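Unsaturated glucuronyl hydrolase (Streptococcus agalactiae, PDB 2ZZR) hydrolyses unsaturated disaccharides of chondroitin, hyaluronan and heparin, releasing the unsaturated uronic acid as a family 88 glycoside hydrolase. Local coordinates at residues A[125-130]-A[186-191]; A[144-149]-A[180-185]. One frame throughout, in Å; residues are numbered along the deposited sequence.

Interaction 1: residues A[125-130]-A[186-191]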
# COMPACT_ATOMS: atom_id res chain seq x y z
N ALA A 125 -12.60 -7.03 -1.36
CA ALA A 125 -12.00 -8.36 -1.24
C ALA A 125 -13.06 -9.45 -1.21
O ALA A 125 -12.99 -10.40 -1.99
CB ALA A 125 -11.13 -8.44 -0.01
N GLU A 126 -14.04 -9.33 -0.31
CA GLU A 126 -15.08 -10.35 -0.25
C GLU A 126 -15.85 -10.44 -1.56
O GLU A 126 -16.15 -11.54 -2.03
CB GLU A 126 -16.05 -10.19 0.92
CG GLU A 126 -16.98 -11.41 0.98
CD GLU A 126 -17.85 -11.50 2.21
OE1 GLU A 126 -18.25 -12.64 2.54
OE2 GLU A 126 -18.15 -10.46 2.82
N TYR A 127 -16.17 -9.29 -2.15
CA TYR A 127 -16.87 -9.28 -3.43
C TYR A 127 -16.13 -10.07 -4.51
O TYR A 127 -16.75 -10.83 -5.25
CB TYR A 127 -17.18 -7.86 -3.91
CG TYR A 127 -18.02 -7.86 -5.17
CD1 TYR A 127 -17.47 -7.53 -6.41
CD2 TYR A 127 -19.37 -8.24 -5.13
CE1 TYR A 127 -18.24 -7.54 -7.57
CE2 TYR A 127 -20.15 -8.27 -6.29
CZ TYR A 127 -19.57 -7.92 -7.50
OH TYR A 127 -20.32 -7.94 -8.65
N ARG A 128 -14.81 -9.89 -4.59
CA ARG A 128 -13.97 -10.67 -5.51
C ARG A 128 -14.11 -12.16 -5.26
O ARG A 128 -14.19 -12.96 -6.19
CB ARG A 128 -12.48 -10.32 -5.35
CG ARG A 128 -12.13 -8.88 -5.57
CD ARG A 128 -12.23 -8.50 -7.02
NE ARG A 128 -11.50 -7.25 -7.26
CZ ARG A 128 -11.82 -6.35 -8.18
NH1 ARG A 128 -11.08 -5.27 -8.31
NH2 ARG A 128 -12.87 -6.54 -8.98
N ILE A 129 -14.12 -12.52 -3.98
CA ILE A 129 -14.02 -13.91 -3.55
C ILE A 129 -15.35 -14.66 -3.73
O ILE A 129 -15.36 -15.77 -4.27
CB ILE A 129 -13.49 -14.01 -2.09
CG1 ILE A 129 -12.02 -13.56 -2.04
CG2 ILE A 129 -13.63 -15.44 -1.55
CD1 ILE A 129 -11.49 -13.27 -0.65
N ASN A 130 -16.45 -14.05 -3.30
CA ASN A 130 -17.75 -14.73 -3.36
C ASN A 130 -18.94 -13.88 -3.83
O ASN A 130 -20.08 -14.34 -3.80
CB ASN A 130 -18.05 -15.43 -2.02
CG ASN A 130 -18.12 -14.46 -0.84
OD1 ASN A 130 -17.63 -14.76 0.25
ND2 ASN A 130 -18.73 -13.31 -1.05
N TYR A 186 -16.30 2.48 -11.03
CA TYR A 186 -16.53 2.71 -12.46
C TYR A 186 -16.91 1.41 -13.17
O TYR A 186 -17.88 1.38 -13.94
CB TYR A 186 -15.30 3.33 -13.14
CG TYR A 186 -15.38 3.24 -14.64
CD1 TYR A 186 -16.31 4.00 -15.36
CD2 TYR A 186 -14.55 2.37 -15.35
CE1 TYR A 186 -16.39 3.91 -16.75
CE2 TYR A 186 -14.62 2.27 -16.73
CZ TYR A 186 -15.54 3.04 -17.42
OH TYR A 186 -15.61 2.93 -18.79
N GLU A 187 -16.15 0.35 -12.92
CA GLU A 187 -16.37 -0.94 -13.58
C GLU A 187 -17.74 -1.53 -13.23
O GLU A 187 -18.39 -2.15 -14.08
CB GLU A 187 -15.25 -1.92 -13.25
CG GLU A 187 -13.92 -1.53 -13.89
CD GLU A 187 -12.75 -2.36 -13.39
OE1 GLU A 187 -12.91 -3.13 -12.43
OE2 GLU A 187 -11.65 -2.23 -13.98
N GLN A 188 -18.16 -1.34 -11.98
CA GLN A 188 -19.42 -1.91 -11.49
C GLN A 188 -20.66 -1.14 -11.94
O GLN A 188 -21.72 -1.73 -12.19
CB GLN A 188 -19.40 -2.01 -9.96
CG GLN A 188 -18.36 -2.97 -9.42
CD GLN A 188 -18.52 -4.39 -9.94
OE1 GLN A 188 -19.62 -4.95 -9.91
NE2 GLN A 188 -17.43 -4.98 -10.41
N THR A 189 -20.54 0.18 -12.04
CA THR A 189 -21.69 1.05 -12.28
C THR A 189 -21.77 1.60 -13.70
O THR A 189 -22.85 1.96 -14.17
CB THR A 189 -21.70 2.26 -11.30
OG1 THR A 189 -20.56 3.08 -11.55
CG2 THR A 189 -21.71 1.79 -9.85
N GLY A 190 -20.62 1.69 -14.37
CA GLY A 190 -20.53 2.33 -15.68
C GLY A 190 -20.52 3.85 -15.60
O GLY A 190 -20.54 4.53 -16.63
N ASP A 191 -20.50 4.39 -14.38
CA ASP A 191 -20.51 5.83 -14.18
C ASP A 191 -19.10 6.39 -14.38
O ASP A 191 -18.20 6.16 -13.58
CB ASP A 191 -21.05 6.20 -12.79
CG ASP A 191 -21.29 7.70 -12.61
OD1 ASP A 191 -20.72 8.52 -13.37
OD2 ASP A 191 -22.05 8.06 -11.70
O HOH W 1 -11.35 -3.26 -10.23
O HOH W 2 -14.44 -4.89 -11.08
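Q188 and Y127 meet at the surface of the alpha-barrel, where side chains from the ends of helices 115-130 and 180-189 come together. From CB, the Q188 chain sets off with CG anti to its carbonyl carbon (chi1 -64°) and bends at chi2, which brings the amide round to the tyrosine. CD of Q188 lies 4.0 Å from CE1 of Y127. OE1 of Q188 sits 3.3 Å from OH of Y127, approaching the ring obliquely, with amide and ring planes 75° apart. NE2 of Q188 passes CE1 of Y127 and donates to a water, 3.1 Å away. That water also accepts from NH2 of R128 and donates to OE1 of E187, so one molecule ties three side chains. A second water bridges the same charged groups: NH1 of R128 gives to it, and it gives to OE1 of E187. Both waters lie in the guanidinium plane, at its edge, and hold R128 and E187 in a water-mediated pair rather than a direct salt bridge. E187 also pairs with K261 through OE2, while R128 reaches the C-terminal W397. Past the helix end, T189 closes an ST turn: N of D191 donates to OG1 of T189 over 3.1 Å.

Interaction 2: residues A[144-149]-A[180-185]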
# COMPACT_ATOMS: atom_id res chain seq x y z
N ASP A 144 -18.48 6.53 -3.16
CA ASP A 144 -19.20 7.81 -3.13
C ASP A 144 -18.67 8.73 -2.03
O ASP A 144 -18.54 9.94 -2.23
CB ASP A 144 -20.70 7.58 -2.96
CG ASP A 144 -21.33 6.95 -4.19
OD1 ASP A 144 -20.77 7.10 -5.29
OD2 ASP A 144 -22.40 6.30 -4.04
N LYS A 145 -18.36 8.14 -0.87
CA LYS A 145 -17.77 8.90 0.23
C LYS A 145 -16.43 9.51 -0.18
O LYS A 145 -16.16 10.69 0.08
CB LYS A 145 -17.61 8.02 1.48
CG LYS A 145 -17.14 8.76 2.73
CD LYS A 145 -18.23 9.69 3.27
CE LYS A 145 -17.73 10.46 4.49
NZ LYS A 145 -16.82 11.57 4.10
N LEU A 146 -15.60 8.72 -0.86
CA LEU A 146 -14.31 9.20 -1.35
C LEU A 146 -14.46 10.33 -2.38
O LEU A 146 -13.71 11.30 -2.35
CB LEU A 146 -13.49 8.04 -1.92
CG LEU A 146 -12.06 8.37 -2.37
CD1 LEU A 146 -11.24 8.97 -1.23
CD2 LEU A 146 -11.39 7.14 -2.96
N MET A 147 -15.43 10.18 -3.27
CA MET A 147 -15.71 11.18 -4.31
C MET A 147 -16.02 12.57 -3.73
O MET A 147 -15.76 13.58 -4.39
CB MET A 147 -16.87 10.71 -5.20
CG MET A 147 -16.52 9.51 -6.10
SD MET A 147 -15.44 9.97 -7.47
CE MET A 147 -16.65 10.64 -8.61
N GLU A 148 -16.55 12.61 -2.51
CA GLU A 148 -16.91 13.87 -1.83
C GLU A 148 -15.72 14.81 -1.65
O GLU A 148 -15.90 16.03 -1.51
CB GLU A 148 -17.55 13.60 -0.47
CG GLU A 148 -18.91 12.90 -0.49
CD GLU A 148 -19.39 12.52 0.90
OE1 GLU A 148 -18.75 12.92 1.91
OE2 GLU A 148 -20.41 11.80 1.00
N ARG A 149 -14.51 14.25 -1.63
CA ARG A 149 -13.31 15.06 -1.41
C ARG A 149 -12.62 15.53 -2.69
O ARG A 149 -11.59 16.20 -2.64
CB ARG A 149 -12.32 14.32 -0.49
CG ARG A 149 -12.91 13.94 0.86
CD ARG A 149 -11.84 13.59 1.88
NE ARG A 149 -11.10 14.77 2.36
CZ ARG A 149 -11.56 15.63 3.27
NH1 ARG A 149 -12.75 15.46 3.83
NH2 ARG A 149 -10.81 16.67 3.62
N GLN A 180 -8.04 3.20 -6.47
CA GLN A 180 -8.38 1.89 -7.03
C GLN A 180 -9.85 1.59 -6.76
O GLN A 180 -10.55 1.02 -7.62
CB GLN A 180 -7.45 0.79 -6.49
CG GLN A 180 -5.94 1.09 -6.67
CD GLN A 180 -5.57 1.66 -8.04
OE1 GLN A 180 -4.87 2.67 -8.14
NE2 GLN A 180 -6.01 1.00 -9.10
N LEU A 181 -10.32 2.02 -5.59
CA LEU A 181 -11.73 1.95 -5.21
C LEU A 181 -12.61 2.62 -6.25
O LEU A 181 -13.70 2.12 -6.58
CB LEU A 181 -11.91 2.62 -3.84
CG LEU A 181 -13.33 2.86 -3.29
CD1 LEU A 181 -14.07 1.54 -3.14
CD2 LEU A 181 -13.23 3.60 -1.96
N LEU A 182 -12.15 3.75 -6.79
CA LEU A 182 -12.90 4.49 -7.79
C LEU A 182 -12.93 3.79 -9.15
O LEU A 182 -13.96 3.79 -9.83
CB LEU A 182 -12.38 5.92 -7.93
CG LEU A 182 -12.42 6.73 -6.63
CD1 LEU A 182 -11.90 8.13 -6.89
CD2 LEU A 182 -13.82 6.77 -6.02
N PHE A 183 -11.81 3.18 -9.54
CA PHE A 183 -11.78 2.37 -10.77
C PHE A 183 -12.74 1.18 -10.66
O PHE A 183 -13.39 0.82 -11.64
CB PHE A 183 -10.37 1.88 -11.10
CG PHE A 183 -9.45 2.95 -11.66
CD1 PHE A 183 -8.23 3.21 -11.05
CD2 PHE A 183 -9.80 3.67 -12.80
CE1 PHE A 183 -7.36 4.18 -11.57
CE2 PHE A 183 -8.94 4.65 -13.33
CZ PHE A 183 -7.72 4.90 -12.70
N PHE A 184 -12.83 0.59 -9.47
CA PHE A 184 -13.77 -0.51 -9.22
C PHE A 184 -15.22 -0.02 -9.36
O PHE A 184 -16.04 -0.65 -10.04
CB PHE A 184 -13.55 -1.13 -7.83
CG PHE A 184 -14.58 -2.18 -7.47
CD1 PHE A 184 -14.44 -3.49 -7.91
CD2 PHE A 184 -15.70 -1.84 -6.72
CE1 PHE A 184 -15.39 -4.46 -7.59
CE2 PHE A 184 -16.67 -2.81 -6.39
CZ PHE A 184 -16.50 -4.12 -6.82
N ALA A 185 -15.53 1.11 -8.72
CA ALA A 185 -16.87 1.69 -8.80
C ALA A 185 -17.26 2.00 -10.25
O ALA A 185 -18.40 1.77 -10.65
CB ALA A 185 -16.98 2.93 -7.93
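L146 and M147, near the end of helix 133-147, pack against L181 and L182 of helix 180-189, and apolar contact makes up the whole of the join between the segments. The backbones come nearest at M147 and L182, whose CA atoms are 8.0 Å apart. CD2 of L146 does the touching for its residue: it lies 3.8 Å from CG of L182 and 4.1 Å from CD2 of L181, and so meets two successive leucines of the facing helix. Chi1 of -175° points the branched end of L146 at that helix. L182 crosses it obliquely, and its CD2 methyl also meets M147, 3.8 Å from CG of M147. The thioether follows the same leucine, SD of M147 lying 3.9 Å from CD2 of L182 and 4.0 Å from CD1 of L182; the bend at chi2 lays SD beside these methyls. V197 of helix 192-209 touches both M147 and L182.

Charged groups stay off this apolar seam. K145 and E148 form a salt bridge one turn apart, NZ of K145 to OE1 of E148 at 3.2 Å, with the lysine above the carboxylate plane. D111 is a second anionic partner for K145, and R107 a second cationic one for E148. R149 holds backbone carbonyls of Q158, A159 and G161.

The result is leucine-rich helix-helix packing within the alpha-barrel of a family 88 glycoside hydrolase, with L146 near D114 and D174, which probably bind substrate.

In the fold
Helix 180-189 is common to both contacts: its 180-185 part packs on helix 133-147 in interaction 2, and its end faces helix 115-130 in interaction 1. The two partner helices follow each other in the chain, and interaction 2 nests within the loop interaction 1 closes. The centres of the two interactions are 12 Å apart and F184 joins them, its CZ 3.6 Å from CD1 of Y127 and its CE1 3.5 Å from NH2 of R128. L136 also touches Y127, Q188 and F184. Interaction 2 is nearer the active site: the L146 side chain is about 7 Å from that of D114, the probable nucleophile, and about 9 Å from that of D174, the probable proton donor.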